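Local coordinates for protein ribulose bisphosphate carboxylase (Hyperthermus butylicus DSM 5456, PDB 6HUN) that probably adds carbon dioxide and water to ribulose 1,5-bisphosphate to give two molecules of 3-phosphoglycerate, in an archaeal pathway of AMP degradation, at residues L180-A191 with F213-V223. Sequence-based numbering, arbitrary orientation.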
# COMPACT_ATOMS: atom_id res chain seq x y z
N LEU A 180 1.60 22.89 -6.77
CA LEU A 180 0.49 23.40 -5.97
C LEU A 180 0.65 24.89 -5.77
O LEU A 180 1.76 25.43 -5.87
CB LEU A 180 0.37 22.70 -4.60
CG LEU A 180 -0.13 21.26 -4.51
CD1 LEU A 180 -0.26 20.85 -3.04
CD2 LEU A 180 -1.44 21.01 -5.23
N GLY A 181 -0.47 25.57 -5.53
CA GLY A 181 -0.45 26.99 -5.22
C GLY A 181 -1.39 27.86 -6.05
O GLY A 181 -1.53 29.06 -5.79
N TYR A 182 -2.05 27.27 -7.05
CA TYR A 182 -2.95 27.96 -7.96
C TYR A 182 -4.39 27.88 -7.45
O TYR A 182 -4.86 26.82 -7.02
CB TYR A 182 -2.85 27.34 -9.36
CG TYR A 182 -1.55 27.62 -10.09
CD1 TYR A 182 -1.21 28.93 -10.46
CD2 TYR A 182 -0.65 26.60 -10.40
CE1 TYR A 182 -0.03 29.20 -11.11
CE2 TYR A 182 0.56 26.87 -11.07
CZ TYR A 182 0.85 28.18 -11.42
OH TYR A 182 2.03 28.51 -12.08
N THR A 183 -5.11 29.00 -7.52
CA THR A 183 -6.56 28.95 -7.38
C THR A 183 -7.17 28.31 -8.63
O THR A 183 -6.49 28.12 -9.64
CB THR A 183 -7.13 30.35 -7.12
OG1 THR A 183 -6.83 31.19 -8.24
CG2 THR A 183 -6.54 30.94 -5.85
N PRO A 184 -8.45 27.91 -8.57
CA PRO A 184 -9.07 27.37 -9.79
C PRO A 184 -8.91 28.30 -10.99
O PRO A 184 -8.47 27.85 -12.05
CB PRO A 184 -10.52 27.18 -9.38
CG PRO A 184 -10.44 26.86 -7.90
CD PRO A 184 -9.33 27.74 -7.39
N GLU A 185 -9.21 29.60 -10.82
CA GLU A 185 -9.05 30.55 -11.92
C GLU A 185 -7.62 30.51 -12.46
O GLU A 185 -7.41 30.35 -13.67
CB GLU A 185 -9.45 31.97 -11.47
CG GLU A 185 -8.68 32.47 -10.23
CD GLU A 185 -9.44 32.36 -8.87
OE1 GLU A 185 -9.55 33.39 -8.16
OE2 GLU A 185 -9.91 31.25 -8.51
N GLU A 186 -6.63 30.58 -11.56
CA GLU A 186 -5.23 30.62 -11.98
C GLU A 186 -4.83 29.32 -12.66
O GLU A 186 -4.21 29.34 -13.73
CB GLU A 186 -4.32 30.93 -10.79
CG GLU A 186 -4.55 32.32 -10.18
CD GLU A 186 -4.06 32.45 -8.72
OE1 GLU A 186 -3.50 31.46 -8.17
OE2 GLU A 186 -4.22 33.55 -8.14
N TYR A 187 -5.17 28.17 -12.06
CA TYR A 187 -4.87 26.89 -12.69
C TYR A 187 -5.46 26.78 -14.11
O TYR A 187 -4.85 26.17 -14.99
CB TYR A 187 -5.42 25.77 -11.83
CG TYR A 187 -4.74 24.44 -12.01
CD1 TYR A 187 -5.43 23.35 -12.52
CD2 TYR A 187 -3.41 24.27 -11.64
CE1 TYR A 187 -4.82 22.11 -12.65
CE2 TYR A 187 -2.80 23.01 -11.75
CZ TYR A 187 -3.51 21.95 -12.28
OH TYR A 187 -2.94 20.69 -12.43
N GLY A 188 -6.65 27.33 -14.33
CA GLY A 188 -7.27 27.23 -15.64
C GLY A 188 -6.53 28.01 -16.72
O GLY A 188 -6.42 27.55 -17.86
N ARG A 189 -6.01 29.20 -16.38
CA ARG A 189 -5.20 29.91 -17.38
C ARG A 189 -3.89 29.16 -17.66
O ARG A 189 -3.46 29.10 -18.82
CB ARG A 189 -4.93 31.36 -16.94
CG ARG A 189 -6.17 32.16 -16.53
CD ARG A 189 -5.88 33.66 -16.31
NE ARG A 189 -5.01 33.88 -15.15
CZ ARG A 189 -5.39 34.45 -14.00
NH1 ARG A 189 -6.63 34.87 -13.84
NH2 ARG A 189 -4.52 34.56 -13.00
N VAL A 190 -3.26 28.57 -16.64
CA VAL A 190 -2.02 27.81 -16.86
C VAL A 190 -2.26 26.66 -17.83
O VAL A 190 -1.42 26.39 -18.71
CB VAL A 190 -1.43 27.30 -15.53
CG1 VAL A 190 -0.15 26.49 -15.77
CG2 VAL A 190 -1.12 28.47 -14.59
N ALA A 191 -3.37 25.94 -17.66
CA ALA A 191 -3.68 24.82 -18.54
C ALA A 191 -3.87 25.27 -19.97
O ALA A 191 -3.48 24.57 -20.91
CB ALA A 191 -4.93 24.11 -18.07
N PHE A 213 -7.89 25.35 -0.97
CA PHE A 213 -7.50 26.49 -1.80
C PHE A 213 -7.87 26.29 -3.26
O PHE A 213 -7.84 27.26 -4.02
CB PHE A 213 -6.00 26.78 -1.66
CG PHE A 213 -5.13 25.75 -2.32
CD1 PHE A 213 -4.72 25.90 -3.64
CD2 PHE A 213 -4.72 24.62 -1.62
CE1 PHE A 213 -3.93 24.95 -4.25
CE2 PHE A 213 -3.91 23.65 -2.23
CZ PHE A 213 -3.54 23.82 -3.56
N CYS A 214 -8.25 25.07 -3.65
CA CYS A 214 -8.52 24.69 -5.03
C CYS A 214 -9.31 23.38 -5.06
O CYS A 214 -8.76 22.31 -5.34
CB CYS A 214 -7.23 24.52 -5.84
SG CYS A 214 -7.51 24.58 -7.65
N ARG A 215 -10.59 23.49 -4.76
CA ARG A 215 -11.45 22.32 -4.70
C ARG A 215 -11.60 21.67 -6.06
O ARG A 215 -11.54 22.33 -7.11
CB ARG A 215 -12.81 22.70 -4.16
CG ARG A 215 -12.65 23.48 -2.93
CD ARG A 215 -12.49 22.56 -1.75
NE ARG A 215 -12.55 23.35 -0.53
CZ ARG A 215 -13.62 24.05 -0.14
NH1 ARG A 215 -13.58 24.75 0.99
NH2 ARG A 215 -14.74 24.05 -0.86
N PHE A 216 -11.89 20.37 -6.00
CA PHE A 216 -11.88 19.55 -7.20
C PHE A 216 -12.85 20.09 -8.24
O PHE A 216 -12.46 20.30 -9.40
CB PHE A 216 -12.23 18.10 -6.87
CG PHE A 216 -12.13 17.18 -8.08
CD1 PHE A 216 -10.93 16.59 -8.42
CD2 PHE A 216 -13.24 16.96 -8.89
CE1 PHE A 216 -10.80 15.75 -9.54
CE2 PHE A 216 -13.13 16.13 -10.02
CZ PHE A 216 -11.92 15.53 -10.34
N GLU A 217 -14.09 20.38 -7.83
CA GLU A 217 -15.10 20.77 -8.80
C GLU A 217 -14.77 22.11 -9.43
O GLU A 217 -14.88 22.29 -10.65
CB GLU A 217 -16.49 20.79 -8.16
CG GLU A 217 -17.51 21.52 -9.06
CD GLU A 217 -18.90 20.90 -9.10
OE1 GLU A 217 -19.27 20.20 -8.13
OE2 GLU A 217 -19.63 21.16 -10.08
N ALA A 218 -14.38 23.09 -8.61
CA ALA A 218 -14.08 24.41 -9.15
C ALA A 218 -12.85 24.36 -10.05
O ALA A 218 -12.79 25.05 -11.06
CB ALA A 218 -13.92 25.42 -8.02
N ARG A 219 -11.88 23.52 -9.71
CA ARG A 219 -10.68 23.33 -10.55
C ARG A 219 -11.02 22.66 -11.88
O ARG A 219 -10.62 23.15 -12.96
CB ARG A 219 -9.66 22.48 -9.78
CG ARG A 219 -8.49 22.04 -10.62
CD ARG A 219 -7.39 21.49 -9.70
NE ARG A 219 -7.41 20.05 -9.56
CZ ARG A 219 -7.71 19.42 -8.43
NH1 ARG A 219 -8.05 20.12 -7.36
NH2 ARG A 219 -7.67 18.09 -8.40
N LEU A 220 -11.84 21.60 -11.83
CA LEU A 220 -12.27 20.88 -13.03
C LEU A 220 -13.04 21.78 -14.00
O LEU A 220 -12.81 21.74 -15.21
CB LEU A 220 -13.13 19.69 -12.61
CG LEU A 220 -13.78 18.83 -13.69
CD1 LEU A 220 -12.66 18.27 -14.56
CD2 LEU A 220 -14.72 17.73 -13.10
N LYS A 221 -13.98 22.58 -13.50
CA LYS A 221 -14.66 23.54 -14.37
C LYS A 221 -13.67 24.45 -15.10
O LYS A 221 -13.79 24.69 -16.31
CB LYS A 221 -15.62 24.40 -13.54
CG LYS A 221 -16.70 23.64 -12.78
CD LYS A 221 -17.60 24.59 -11.98
CE LYS A 221 -18.55 25.37 -12.89
NZ LYS A 221 -17.89 26.50 -13.64
N GLU A 222 -12.71 25.02 -14.36
CA GLU A 222 -11.77 25.95 -14.98
C GLU A 222 -10.87 25.26 -16.01
O GLU A 222 -10.50 25.88 -17.02
CB GLU A 222 -10.92 26.64 -13.93
CG GLU A 222 -11.65 27.65 -13.09
CD GLU A 222 -12.22 28.75 -13.92
OE1 GLU A 222 -11.43 29.44 -14.63
OE2 GLU A 222 -13.46 28.91 -13.90
N VAL A 223 -10.51 24.00 -15.78
CA VAL A 223 -9.68 23.30 -16.76
C VAL A 223 -10.50 22.85 -17.97
O VAL A 223 -10.02 22.91 -19.11
CB VAL A 223 -8.93 22.12 -16.11
CG1 VAL A 223 -8.12 21.32 -17.17
CG2 VAL A 223 -8.05 22.64 -15.01
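Two neighbouring helices on the outside of the Rubisco TIM barrel meet here, 184-196 after the first barrel strand and 216-234 after the second. Pro-184, in the first turn, packs its ring against the second helix, where CG lies 3.8 Å from Ala-218 CB. Its CD lies 3.7 Å from Cys-214 SG, in the residues leading into that helix. Gly-188 lets the backbones close in, since a CB there would clash with Glu-222 CB. The axes of 184-191 and 216-223 approach to 8.0 Å at 32°. Deeper in, the Tyr-187 ring has Val-223 CG2 at its edge and Arg-219 CG beside it. The ring stands nearly at right angles to the guanidinium (88°). Tyr-187 OH hydrogen-bonds Asp-204; Arg-219 forms a salt bridge to Asp-204 and a hydrogen bond to the Ala-209 carbonyl. Thr-183 and Glu-186 form a capping box at the start of the first helix. Before the second, Phe-213 has chi1 at 71°, which turns its ring edge to Leu-180 and to Tyr-182 O. A serine in place of Phe-213 lacks the ring, and would probably leave a gap beside Leu-180 and Trp-80 of the other subunit without its ring partner. Leu-180 CD2 touches the ring edge at CZ of Phe-213, 3.9 Å away.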